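Local coordinates for protein signal recognition particle receptor subunit beta (Mus musculus, PDB 2FH5) that binds GTP as a subunit of the signal recognition particle receptor and helps target nascent secretory proteins to the endoplasmic reticulum membrane, at residues B[88-91]-B[92-96]; B[133-136]-B[137-141]; B[145-148]-B[149-152]; B[174-177]-B[178-181]. All coordinates share one frame; numbering follows the deposited sequence.

Interaction 1: residues B[88-91]-B[92-96]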
ATOM      1  N   SER B  88       3.904   2.959  13.878  1.00 41.76           N
ATOM      2  CA  SER B  88       4.260   3.271  15.259  1.00 43.66           C
ATOM      3  C   SER B  88       4.538   2.071  16.174  1.00 44.47           C
ATOM      4  O   SER B  88       5.254   2.185  17.177  1.00 43.93           O
ATOM      5  CB  SER B  88       3.172   4.159  15.843  1.00 42.63           C
ATOM      6  OG  SER B  88       2.994   5.289  14.996  1.00 49.04           O
ATOM      7  N   ALA B  89       3.997   0.916  15.809  1.00 44.27           N
ATOM      8  CA  ALA B  89       4.176  -0.313  16.590  1.00 42.76           C
ATOM      9  C   ALA B  89       5.496  -1.002  16.283  1.00 41.98           C
ATOM     10  O   ALA B  89       6.050  -1.675  17.133  1.00 49.02           O
ATOM     11  CB  ALA B  89       3.010  -1.286  16.320  1.00 39.10           C
ATOM     12  N   ALA B  90       5.992  -0.852  15.059  1.00 42.47           N
ATOM     13  CA  ALA B  90       7.251  -1.486  14.680  1.00 43.25           C
ATOM     14  C   ALA B  90       8.402  -0.473  14.713  1.00 45.60           C
ATOM     15  O   ALA B  90       9.553  -0.804  14.383  1.00 47.14           O
ATOM     16  CB  ALA B  90       7.135  -2.095  13.273  1.00 37.18           C
ATOM     17  N   PHE B  91       8.088   0.750  15.119  1.00 42.54           N
ATOM     18  CA  PHE B  91       9.073   1.804  15.147  1.00 46.47           C
ATOM     19  C   PHE B  91      10.405   1.443  15.819  1.00 51.67           C
ATOM     20  O   PHE B  91      11.472   1.689  15.246  1.00 54.48           O
ATOM     21  CB  PHE B  91       8.473   3.049  15.785  1.00 45.85           C
ATOM     22  CG  PHE B  91       9.358   4.236  15.696  1.00 49.22           C
ATOM     23  CD1 PHE B  91       9.631   4.818  14.466  1.00 49.17           C
ATOM     24  CD2 PHE B  91      10.004   4.722  16.827  1.00 52.46           C
ATOM     25  CE1 PHE B  91      10.540   5.861  14.359  1.00 48.57           C
ATOM     26  CE2 PHE B  91      10.917   5.771  16.728  1.00 52.21           C
ATOM     27  CZ  PHE B  91      11.185   6.338  15.491  1.00 50.47           C
ATOM     28  N   GLN B  92      10.353   0.850  17.010  1.00 55.02           N
ATOM     29  CA  GLN B  92      11.574   0.486  17.731  1.00 60.92           C
ATOM     30  C   GLN B  92      12.592  -0.312  16.911  1.00 59.39           C
ATOM     31  O   GLN B  92      13.797  -0.050  16.990  1.00 59.41           O
ATOM     32  CB  GLN B  92      11.241  -0.292  19.008  1.00 66.65           C
ATOM     33  CG  GLN B  92      10.333   0.469  19.960  1.00 83.37           C
ATOM     34  CD  GLN B  92      11.036   1.619  20.694  1.00 90.49           C
ATOM     35  OE1 GLN B  92      11.765   2.421  20.088  1.00 91.05           O
ATOM     36  NE2 GLN B  92      10.798   1.709  22.008  1.00 91.79           N
ATOM     37  N   ARG B  93      12.137  -1.287  16.133  1.00 54.66           N
ATOM     38  CA  ARG B  93      13.096  -2.056  15.356  1.00 54.99           C
ATOM     39  C   ARG B  93      13.439  -1.410  14.022  1.00 52.56           C
ATOM     40  O   ARG B  93      14.534  -1.593  13.496  1.00 52.46           O
ATOM     41  CB  ARG B  93      12.605  -3.497  15.150  1.00 58.27           C
ATOM     42  CG  ARG B  93      11.144  -3.656  14.763  1.00 69.43           C
ATOM     43  CD  ARG B  93      10.848  -5.091  14.297  1.00 76.47           C
ATOM     44  NE  ARG B  93      11.028  -5.263  12.851  1.00 82.40           N
ATOM     45  CZ  ARG B  93      10.027  -5.267  11.973  1.00 84.60           C
ATOM     46  NH1 ARG B  93       8.778  -5.118  12.402  1.00 83.75           N
ATOM     47  NH2 ARG B  93      10.268  -5.403  10.671  1.00 84.46           N
ATOM     48  N   GLU B  94      12.529  -0.597  13.503  1.00 53.73           N
ATOM     49  CA  GLU B  94      12.732   0.032  12.202  1.00 48.86           C
ATOM     50  C   GLU B  94      13.309   1.440  12.178  1.00 48.66           C
ATOM     51  O   GLU B  94      13.569   1.970  11.096  1.00 50.01           O
ATOM     52  CB  GLU B  94      11.402   0.015  11.442  1.00 47.93           C
ATOM     53  CG  GLU B  94      10.887  -1.392  11.121  1.00 42.79           C
ATOM     54  CD  GLU B  94       9.445  -1.381  10.672  1.00 51.12           C
ATOM     55  OE1 GLU B  94       8.853  -0.280  10.574  1.00 53.82           O
ATOM     56  OE2 GLU B  94       8.892  -2.467  10.425  1.00 52.11           O
ATOM     57  N   VAL B  95      13.531   2.032  13.354  1.00 48.13           N
ATOM     58  CA  VAL B  95      14.034   3.415  13.461  1.00 51.45           C
ATOM     59  C   VAL B  95      15.046   3.871  12.439  1.00 50.08           C
ATOM     60  O   VAL B  95      14.891   4.925  11.829  1.00 50.31           O
ATOM     61  CB  VAL B  95      14.707   3.738  14.820  1.00 53.74           C
ATOM     62  CG1 VAL B  95      14.535   5.212  15.099  1.00 48.95           C
ATOM     63  CG2 VAL B  95      14.147   2.883  15.937  1.00 56.63           C
ATOM     64  N   LYS B  96      16.104   3.092  12.285  1.00 49.78           N
ATOM     65  CA  LYS B  96      17.155   3.451  11.355  1.00 52.25           C
ATOM     66  C   LYS B  96      16.691   3.483   9.911  1.00 50.64           C
ATOM     67  O   LYS B  96      17.065   4.402   9.173  1.00 50.84           O
ATOM     68  CB  LYS B  96      18.359   2.519  11.548  1.00 55.52           C
ATOM     69  CG  LYS B  96      18.975   2.708  12.929  1.00 59.71           C
ATOM     70  CD  LYS B  96      20.395   2.175  13.049  1.00 65.75           C
ATOM     71  CE  LYS B  96      21.177   2.918  14.151  1.00 69.17           C
ATOM     72  NZ  LYS B  96      20.434   3.016  15.457  1.00 64.75           N
TER
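Ala90 and Phe91 meet Arg93, Glu94 and Val95 in a local contact at the first turn of helix 91-110. It forms where the chain leaves strand 79-87 of the P-loop NTPase fold. Ala90 O receives the amide N of Glu94 at 3.1 Å and, more weakly, that of Arg93. Ala90 N is itself held by Asp87 OD1, so the residue is gripped from both ends.

The side chains form two groups. On one side, Ala90 CB touches Glu94 OE2 at 3.4 Å and Arg93 NH1 at 3.5 Å. Arg93 and Glu94 also attract each other by charge. Arg93 NH2 lies 3.3 Å from Glu94 OE2, but the oxygen is well out of the guanidinium plane and no N-H points at it. Glu94 CG sits over the centre of that plane. The Glu94 side chain comes about 4 Å from that of Leu15, a residue of the GTP-binding loop.

On the other side the Phe91 ring is buried against Ile136, Gln139 and Leu140 of helix 133-150. Its CG is anti to the backbone N (chi1 -173°), which turns the ring toward Val95, and the two side chains cross at a slant. Val95 CG2 lies over one face of the ring, while Val95 CG1 touches Phe91 CZ at 3.6 Å.

Interaction 2: residues B[133-136]-B[137-141]; sequences AKLI and QQQLE
Ala133 opens the helix and meets Gln137 twice. Its carbonyl O accepts the amide N of Gln137 at 3.0 Å. The same oxygen takes a weak bond from a water, which also donates to Gln137 OE1 at 3.0 Å. The water thus ties the first turn to the end of the Gln137 side chain. That chain runs out extended, with CG anti to the backbone N (chi1 -170°). Its NE2 then bonds Glu141 OE2 at 3.0 Å. The carboxylate oxygen lies in the amide plane of Gln137, yet it is approached from above its own carboxylate plane. Glu141 OE2 also accepts the amide of Phe177, so two bonds grip this atom. With both ends of its amide bonded, the flip of the Gln137 amide is probably fixed.

Lys134 takes part through its backbone, with its O bonded to Gln138 N. Leu135 O accepts Gln139 N in the same way. Leu135 CD1 touches two glutamines, Gln138 OE1 at 3.7 Å and Gln139 CG at 3.9 Å. The Leu135 and Gln139 side chains leave the helix in much the same direction, one turn apart.

Ile136 is buried. Its CG2 packs on Leu140 CD1 at 3.6 Å, and the two side chains run alongside each other. Val98 and Ala99 of helix 91-110 meet Leu140, and Cys122 of strand 117-123 touches Ile136. The contact is the i to i+4 ladder of an amphipathic alpha-helix packed on the sheet of a P-loop NTPase domain.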
ATOM      1  N   ALA B 133       3.634   9.808  19.077  1.00 41.67           N
ATOM      2  CA  ALA B 133       4.201  10.710  18.081  1.00 47.01           C
ATOM      3  C   ALA B 133       5.282  11.565  18.747  1.00 52.80           C
ATOM      4  O   ALA B 133       6.252  11.983  18.110  1.00 56.81           O
ATOM      5  CB  ALA B 133       3.125  11.598  17.476  1.00 30.88           C
ATOM      6  N   LYS B 134       5.128  11.803  20.042  1.00 56.50           N
ATOM      7  CA  LYS B 134       6.107  12.594  20.771  1.00 56.49           C
ATOM      8  C   LYS B 134       7.417  11.807  20.829  1.00 52.04           C
ATOM      9  O   LYS B 134       8.483  12.327  20.486  1.00 50.16           O
ATOM     10  CB  LYS B 134       5.569  12.902  22.175  1.00 61.56           C
ATOM     11  CG  LYS B 134       6.468  13.743  23.068  1.00 66.97           C
ATOM     12  CD  LYS B 134       5.666  14.242  24.282  1.00 73.55           C
ATOM     13  CE  LYS B 134       6.540  14.909  25.336  1.00 75.71           C
ATOM     14  NZ  LYS B 134       7.476  13.949  25.993  1.00 78.22           N
ATOM     15  N   LEU B 135       7.340  10.545  21.236  1.00 51.45           N
ATOM     16  CA  LEU B 135       8.539   9.711  21.306  1.00 53.17           C
ATOM     17  C   LEU B 135       9.167   9.435  19.928  1.00 52.87           C
ATOM     18  O   LEU B 135      10.392   9.322  19.792  1.00 53.71           O
ATOM     19  CB  LEU B 135       8.226   8.386  21.988  1.00 54.47           C
ATOM     20  CG  LEU B 135       9.392   7.386  22.048  1.00 60.79           C
ATOM     21  CD1 LEU B 135      10.596   7.967  22.771  1.00 59.04           C
ATOM     22  CD2 LEU B 135       8.912   6.136  22.772  1.00 67.29           C
ATOM     23  N   ILE B 136       8.337   9.332  18.900  1.00 52.33           N
ATOM     24  CA  ILE B 136       8.874   9.074  17.572  1.00 52.13           C
ATOM     25  C   ILE B 136       9.642  10.306  17.092  1.00 50.76           C
ATOM     26  O   ILE B 136      10.715  10.176  16.490  1.00 51.06           O
ATOM     27  CB  ILE B 136       7.733   8.666  16.605  1.00 50.75           C
ATOM     28  CG1 ILE B 136       7.366   7.208  16.897  1.00 46.29           C
ATOM     29  CG2 ILE B 136       8.139   8.872  15.136  1.00 39.94           C
ATOM     30  CD1 ILE B 136       6.060   6.785  16.293  1.00 49.20           C
ATOM     31  N   GLN B 137       9.112  11.495  17.379  1.00 46.92           N
ATOM     32  CA  GLN B 137       9.795  12.718  16.986  1.00 49.06           C
ATOM     33  C   GLN B 137      11.155  12.804  17.672  1.00 48.25           C
ATOM     34  O   GLN B 137      12.164  13.126  17.036  1.00 46.64           O
ATOM     35  CB  GLN B 137       9.005  13.960  17.370  1.00 48.98           C
ATOM     36  CG  GLN B 137       9.631  15.180  16.740  1.00 57.17           C
ATOM     37  CD  GLN B 137       9.095  16.495  17.256  1.00 58.83           C
ATOM     38  OE1 GLN B 137       7.902  16.642  17.513  1.00 58.06           O
ATOM     39  NE2 GLN B 137       9.981  17.473  17.384  1.00 55.41           N
ATOM     40  N   GLN B 138      11.171  12.509  18.968  1.00 48.06           N
ATOM     41  CA  GLN B 138      12.403  12.560  19.736  1.00 53.86           C
ATOM     42  C   GLN B 138      13.452  11.594  19.178  1.00 52.76           C
ATOM     43  O   GLN B 138      14.583  12.005  18.915  1.00 55.01           O
ATOM     44  CB  GLN B 138      12.130  12.263  21.220  1.00 58.93           C
ATOM     45  CG  GLN B 138      13.380  11.844  22.005  1.00 69.27           C
ATOM     46  CD  GLN B 138      13.131  11.651  23.505  1.00 77.98           C
ATOM     47  OE1 GLN B 138      12.047  11.220  23.922  1.00 80.30           O
ATOM     48  NE2 GLN B 138      14.149  11.956  24.320  1.00 79.16           N
ATOM     49  N   GLN B 139      13.089  10.325  18.981  1.00 49.79           N
ATOM     50  CA  GLN B 139      14.050   9.360  18.452  1.00 46.71           C
ATOM     51  C   GLN B 139      14.473   9.667  17.008  1.00 45.22           C
ATOM     52  O   GLN B 139      15.613   9.412  16.617  1.00 43.25           O
ATOM     53  CB  GLN B 139      13.487   7.951  18.566  1.00 52.96           C
ATOM     54  CG  GLN B 139      13.293   7.518  20.008  1.00 64.84           C
ATOM     55  CD  GLN B 139      14.588   7.616  20.818  1.00 74.42           C
ATOM     56  OE1 GLN B 139      15.563   6.893  20.546  1.00 71.06           O
ATOM     57  NE2 GLN B 139      14.611   8.524  21.813  1.00 73.42           N
ATOM     58  N   LEU B 140      13.578  10.225  16.207  1.00 40.59           N
ATOM     59  CA  LEU B 140      13.975  10.564  14.845  1.00 45.57           C
ATOM     60  C   LEU B 140      14.958  11.736  14.815  1.00 49.22           C
ATOM     61  O   LEU B 140      15.865  11.759  13.977  1.00 50.05           O
ATOM     62  CB  LEU B 140      12.766  10.911  13.993  1.00 43.31           C
ATOM     63  CG  LEU B 140      12.032   9.688  13.485  1.00 43.60           C
ATOM     64  CD1 LEU B 140      10.698  10.145  12.946  1.00 42.77           C
ATOM     65  CD2 LEU B 140      12.902   8.972  12.434  1.00 38.49           C
ATOM     66  N   GLU B 141      14.779  12.712  15.709  1.00 47.27           N
ATOM     67  CA  GLU B 141      15.705  13.850  15.750  1.00 50.87           C
ATOM     68  C   GLU B 141      17.087  13.339  16.154  1.00 47.03           C
ATOM     69  O   GLU B 141      18.091  13.638  15.506  1.00 41.74           O
ATOM     70  CB  GLU B 141      15.213  14.921  16.736  1.00 47.63           C
ATOM     71  CG  GLU B 141      13.887  15.515  16.303  1.00 54.72           C
ATOM     72  CD  GLU B 141      13.422  16.693  17.140  1.00 55.00           C
ATOM     73  OE1 GLU B 141      13.610  16.670  18.375  1.00 56.83           O
ATOM     74  OE2 GLU B 141      12.841  17.635  16.556  1.00 54.01           O
TER
HETATM   75  O   HOH W   1       5.577  14.738  17.879  1.00 53.97           O

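Interaction 3: residues B[145-148]-B[149-152]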
ATOM      1  N   ASN B 145      20.247  13.353  13.609  1.00 48.88           N
ATOM      2  CA  ASN B 145      21.397  14.070  14.113  1.00 47.27           C
ATOM      3  C   ASN B 145      22.676  13.318  13.862  1.00 44.16           C
ATOM      4  O   ASN B 145      23.706  13.926  13.631  1.00 45.56           O
ATOM      5  CB  ASN B 145      21.277  14.351  15.606  1.00 47.01           C
ATOM      6  CG  ASN B 145      22.434  15.173  16.110  1.00 49.33           C
ATOM      7  OD1 ASN B 145      22.683  16.289  15.627  1.00 46.42           O
ATOM      8  ND2 ASN B 145      23.164  14.628  17.067  1.00 52.52           N
ATOM      9  N   THR B 146      22.633  11.995  13.919  1.00 47.48           N
ATOM     10  CA  THR B 146      23.849  11.224  13.648  1.00 48.16           C
ATOM     11  C   THR B 146      24.022  11.042  12.154  1.00 45.82           C
ATOM     12  O   THR B 146      25.134  11.092  11.650  1.00 46.58           O
ATOM     13  CB  THR B 146      23.827   9.829  14.300  1.00 50.17           C
ATOM     14  OG1 THR B 146      23.812   9.970  15.721  1.00 56.93           O
ATOM     15  CG2 THR B 146      25.064   9.044  13.914  1.00 53.62           C
ATOM     16  N   LEU B 147      22.915  10.850  11.446  1.00 46.14           N
ATOM     17  CA  LEU B 147      22.964  10.651   9.999  1.00 50.82           C
ATOM     18  C   LEU B 147      23.581  11.797   9.204  1.00 52.38           C
ATOM     19  O   LEU B 147      24.275  11.544   8.231  1.00 54.42           O
ATOM     20  CB  LEU B 147      21.566  10.371   9.432  1.00 52.00           C
ATOM     21  CG  LEU B 147      21.074   8.931   9.361  1.00 50.87           C
ATOM     22  CD1 LEU B 147      19.659   8.949   8.855  1.00 44.93           C
ATOM     23  CD2 LEU B 147      21.975   8.099   8.426  1.00 45.35           C
ATOM     24  N   ARG B 148      23.327  13.045   9.585  1.00 51.63           N
ATOM     25  CA  ARG B 148      23.909  14.145   8.829  1.00 53.32           C
ATOM     26  C   ARG B 148      25.428  14.181   8.949  1.00 53.87           C
ATOM     27  O   ARG B 148      26.101  14.882   8.193  1.00 59.42           O
ATOM     28  CB  ARG B 148      23.299  15.479   9.256  1.00 50.96           C
ATOM     29  CG  ARG B 148      23.350  15.705  10.698  1.00 52.21           C
ATOM     30  CD  ARG B 148      22.707  17.026  11.091  1.00 52.56           C
ATOM     31  NE  ARG B 148      22.991  17.277  12.505  1.00 53.82           N
ATOM     32  CZ  ARG B 148      22.890  18.459  13.091  1.00 52.88           C
ATOM     33  NH1 ARG B 148      22.506  19.506  12.384  1.00 48.67           N
ATOM     34  NH2 ARG B 148      23.178  18.583  14.380  1.00 51.71           N
ATOM     35  N   VAL B 149      25.978  13.422   9.890  1.00 55.91           N
ATOM     36  CA  VAL B 149      27.428  13.348  10.047  1.00 55.73           C
ATOM     37  C   VAL B 149      27.949  12.080   9.353  1.00 57.74           C
ATOM     38  O   VAL B 149      28.879  12.141   8.554  1.00 56.33           O
ATOM     39  CB  VAL B 149      27.846  13.308  11.536  1.00 56.74           C
ATOM     40  CG1 VAL B 149      29.367  13.216  11.656  1.00 57.47           C
ATOM     41  CG2 VAL B 149      27.328  14.523  12.242  1.00 53.84           C
ATOM     42  N   THR B 150      27.335  10.936   9.640  1.00 59.63           N
ATOM     43  CA  THR B 150      27.766   9.669   9.038  1.00 64.25           C
ATOM     44  C   THR B 150      27.376   9.491   7.562  1.00 71.78           C
ATOM     45  O   THR B 150      28.057   8.784   6.825  1.00 73.64           O
ATOM     46  CB  THR B 150      27.204   8.452   9.811  1.00 56.88           C
ATOM     47  OG1 THR B 150      25.797   8.330   9.553  1.00 53.19           O
ATOM     48  CG2 THR B 150      27.433   8.608  11.318  1.00 50.68           C
ATOM     49  N   ARG B 151      26.285  10.126   7.140  1.00 79.56           N
ATOM     50  CA  ARG B 151      25.783  10.028   5.765  1.00 88.10           C
ATOM     51  C   ARG B 151      26.837  10.121   4.662  1.00 92.44           C
ATOM     52  O   ARG B 151      27.366  11.203   4.388  1.00 94.09           O
ATOM     53  CB  ARG B 151      24.743  11.111   5.529  1.00 92.47           C
ATOM     54  CG  ARG B 151      24.134  11.114   4.147  1.00 99.97           C
ATOM     55  CD  ARG B 151      23.069  10.037   3.978  1.00101.79           C
ATOM     56  NE  ARG B 151      22.227  10.362   2.829  1.00106.84           N
ATOM     57  CZ  ARG B 151      21.155   9.675   2.449  1.00108.61           C
ATOM     58  NH1 ARG B 151      20.774   8.598   3.125  1.00108.03           N
ATOM     59  NH2 ARG B 151      20.456  10.079   1.395  1.00107.19           N
ATOM     60  N   SER B 152      27.109   8.988   4.014  1.00 96.41           N
ATOM     61  CA  SER B 152      28.086   8.904   2.922  1.00 96.44           C
ATOM     62  C   SER B 152      27.552   9.546   1.642  1.00 97.79           C
ATOM     63  O   SER B 152      28.293   9.748   0.678  1.00 98.24           O
ATOM     64  CB  SER B 152      28.439   7.438   2.639  1.00 95.52           C
ATOM     65  OG  SER B 152      29.065   6.831   3.757  1.00 91.41           O
TER
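In the last turn of helix 133-150, Thr146 O meets the amides of both Val149 and Thr150. It accepts the amide N of Thr150 at 3.0 Å, in a nearly straight bond of 174°. It also accepts Val149 N at 3.0 Å, from above the carbonyl plane. This shared acceptor joins an i+4 bond to an i+3 bond. Arg151 is the first residue to leave helical backbone angles.

Side chains follow the same spacing. The methyl carbons Thr146 CG2 and Thr150 CG2 touch at 3.5 Å on the surface. Thr150 OG1 lies 4.0 Å from Leu147 CD2. Leu147 touches Ala99 of helix 91-110.

Polar chemistry gathers round Arg148. Its CG sits between the backbone N and carbonyl carbon (chi1 53°), and from there the chain runs extended back along the helix. NH2 bonds Asn145 OD1 at 2.7 Å, nearly in line with the amide C=O. The bond is bent at the hydrogen (137°), and the oxygen lies off the guanidinium plane. NE adds a weak bond to the same oxygen, which also takes the amide of Phe175. Further bonds run from the guanidinium to the backbone oxygens of Leu168, Lys170 and Lys173.

The hydrogen bonds of the guanidinium thus go to neutral oxygens. Several acceptors probably share its charge, and together they fix the group between the helix and the following loop.

Interaction 4: residues B[174-177]-B[178-181]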
ATOM      1  N   GLU B 174      22.597  20.358  17.940  1.00 66.96           N
ATOM      2  CA  GLU B 174      21.867  19.094  17.836  1.00 67.47           C
ATOM      3  C   GLU B 174      20.600  19.255  16.985  1.00 64.45           C
ATOM      4  O   GLU B 174      19.758  20.108  17.264  1.00 62.34           O
ATOM      5  CB  GLU B 174      21.500  18.586  19.235  1.00 71.34           C
ATOM      6  CG  GLU B 174      22.707  18.430  20.162  1.00 83.01           C
ATOM      7  CD  GLU B 174      23.463  17.111  19.981  1.00 88.31           C
ATOM      8  OE1 GLU B 174      22.975  16.078  20.493  1.00 91.92           O
ATOM      9  OE2 GLU B 174      24.538  17.102  19.333  1.00 86.74           O
ATOM     10  N   PHE B 175      20.476  18.422  15.951  1.00 61.16           N
ATOM     11  CA  PHE B 175      19.335  18.473  15.036  1.00 57.08           C
ATOM     12  C   PHE B 175      17.954  18.437  15.666  1.00 53.91           C
ATOM     13  O   PHE B 175      17.723  17.709  16.624  1.00 52.87           O
ATOM     14  CB  PHE B 175      19.373  17.325  14.022  1.00 54.18           C
ATOM     15  CG  PHE B 175      18.210  17.353  13.071  1.00 48.48           C
ATOM     16  CD1 PHE B 175      18.200  18.238  12.003  1.00 47.89           C
ATOM     17  CD2 PHE B 175      17.072  16.610  13.323  1.00 42.06           C
ATOM     18  CE1 PHE B 175      17.076  18.393  11.216  1.00 44.41           C
ATOM     19  CE2 PHE B 175      15.936  16.769  12.531  1.00 44.86           C
ATOM     20  CZ  PHE B 175      15.946  17.662  11.482  1.00 39.17           C
ATOM     21  N   GLU B 176      17.040  19.216  15.092  1.00 51.30           N
ATOM     22  CA  GLU B 176      15.651  19.262  15.537  1.00 55.43           C
ATOM     23  C   GLU B 176      14.860  19.671  14.320  1.00 53.63           C
ATOM     24  O   GLU B 176      15.355  20.433  13.504  1.00 56.84           O
ATOM     25  CB  GLU B 176      15.448  20.283  16.664  1.00 56.85           C
ATOM     26  CG  GLU B 176      15.776  19.730  18.039  1.00 66.54           C
ATOM     27  CD  GLU B 176      15.724  20.783  19.134  1.00 71.74           C
ATOM     28  OE1 GLU B 176      14.627  21.301  19.442  1.00 70.62           O
ATOM     29  OE2 GLU B 176      16.801  21.091  19.688  1.00 78.68           O
ATOM     30  N   PHE B 177      13.644  19.158  14.185  1.00 53.81           N
ATOM     31  CA  PHE B 177      12.808  19.494  13.037  1.00 53.33           C
ATOM     32  C   PHE B 177      12.486  20.982  12.918  1.00 52.83           C
ATOM     33  O   PHE B 177      12.366  21.496  11.804  1.00 55.12           O
ATOM     34  CB  PHE B 177      11.522  18.672  13.077  1.00 51.82           C
ATOM     35  CG  PHE B 177      11.722  17.212  12.747  1.00 51.00           C
ATOM     36  CD1 PHE B 177      11.939  16.803  11.431  1.00 50.65           C
ATOM     37  CD2 PHE B 177      11.700  16.243  13.758  1.00 48.36           C
ATOM     38  CE1 PHE B 177      12.134  15.436  11.121  1.00 51.69           C
ATOM     39  CE2 PHE B 177      11.890  14.879  13.468  1.00 49.76           C
ATOM     40  CZ  PHE B 177      12.108  14.472  12.149  1.00 46.72           C
ATOM     41  N   SER B 178      12.353  21.678  14.046  1.00 54.42           N
ATOM     42  CA  SER B 178      12.059  23.124  14.030  1.00 55.93           C
ATOM     43  C   SER B 178      13.141  23.972  13.315  1.00 53.98           C
ATOM     44  O   SER B 178      12.848  25.045  12.806  1.00 56.95           O
ATOM     45  CB  SER B 178      11.874  23.647  15.452  1.00 53.97           C
ATOM     46  OG  SER B 178      13.093  23.563  16.169  1.00 62.12           O
ATOM     47  N   GLN B 179      14.378  23.488  13.268  1.00 48.49           N
ATOM     48  CA  GLN B 179      15.453  24.214  12.594  1.00 48.72           C
ATOM     49  C   GLN B 179      15.306  24.141  11.070  1.00 52.86           C
ATOM     50  O   GLN B 179      16.083  24.734  10.320  1.00 57.94           O
ATOM     51  CB  GLN B 179      16.819  23.620  12.967  1.00 41.14           C
ATOM     52  CG  GLN B 179      16.992  23.304  14.431  1.00 46.56           C
ATOM     53  CD  GLN B 179      18.240  22.499  14.685  1.00 56.60           C
ATOM     54  OE1 GLN B 179      18.972  22.157  13.743  1.00 59.91           O
ATOM     55  NE2 GLN B 179      18.504  22.185  15.961  1.00 53.66           N
ATOM     56  N   LEU B 180      14.309  23.414  10.601  1.00 54.75           N
ATOM     57  CA  LEU B 180      14.152  23.252   9.173  1.00 55.79           C
ATOM     58  C   LEU B 180      13.362  24.331   8.476  1.00 55.67           C
ATOM     59  O   LEU B 180      12.375  24.836   9.014  1.00 57.60           O
ATOM     60  CB  LEU B 180      13.475  21.906   8.873  1.00 58.00           C
ATOM     61  CG  LEU B 180      14.214  20.589   9.104  1.00 56.31           C
ATOM     62  CD1 LEU B 180      13.371  19.448   8.569  1.00 51.51           C
ATOM     63  CD2 LEU B 180      15.556  20.624   8.394  1.00 53.82           C
ATOM     64  N   PRO B 181      13.794  24.710   7.263  1.00 55.87           N
ATOM     65  CA  PRO B 181      13.073  25.731   6.497  1.00 56.58           C
ATOM     66  C   PRO B 181      11.876  25.031   5.827  1.00 59.68           C
ATOM     67  O   PRO B 181      11.724  25.108   4.603  1.00 64.57           O
ATOM     68  CB  PRO B 181      14.106  26.193   5.471  1.00 54.33           C
ATOM     69  CG  PRO B 181      14.915  24.937   5.217  1.00 53.93           C
ATOM     70  CD  PRO B 181      15.093  24.396   6.633  1.00 56.15           C
TER
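Gln179 folds back over the preceding residues, Glu174 to Glu176. Its CB lies 3.5 Å from Glu176 O, and CG stays close to the same oxygen at 3.4 Å. CG is anti to the carbonyl carbon of Gln179 (chi1 -44°), and the chain is extended from there. CD then passes Glu176 N at 3.5 Å. OE1 lies near Phe175 CA and Glu176 N, and NE2 ends the reach with a hydrogen bond to Glu174 O at 2.8 Å. That bond is bent, and its acceptor is tilted from the amide plane.

The backbone beneath is a short 3-10 turn in the loop between helix 133-150 and strand 184-188. Its i+3 bonds run from Gln179 N to Glu176 O and from Leu180 N to Phe177 O, the latter at 3.0 Å. The Glu176 carboxylate is paired with Lys173.

Leu180 turns to the aromatic side. Its CD2 meets the edge of the Phe175 ring at CE1, 3.9 Å away, with the two side chains about perpendicular. Leu180 CD1 lies at the edge of the Phe177 ring, 4.2 Å from Phe177 CD1. Phe175 CE2 sits over the centre of the Phe177 ring, which also meets Phe186 of strand 184-188 edge-to-face.

The four contacts follow one another along the chain, all in the one P-loop NTPase domain. Interaction 1 starts helix 91-110. Interactions 2 and 3 lie on helix 133-150, with centres about 17 Å apart. Interaction 4 lies in the loop before strand 184-188. Interactions 1 and 2 join the two helices, and their centres are about 11 Å apart. Interaction 4 does not touch interaction 1. It leans on helix 133-150, where Glu141 and Asn145 both bond its backbone amides. The helix thus spans from the neighbourhood of the GTP-binding residues to the outlying loop.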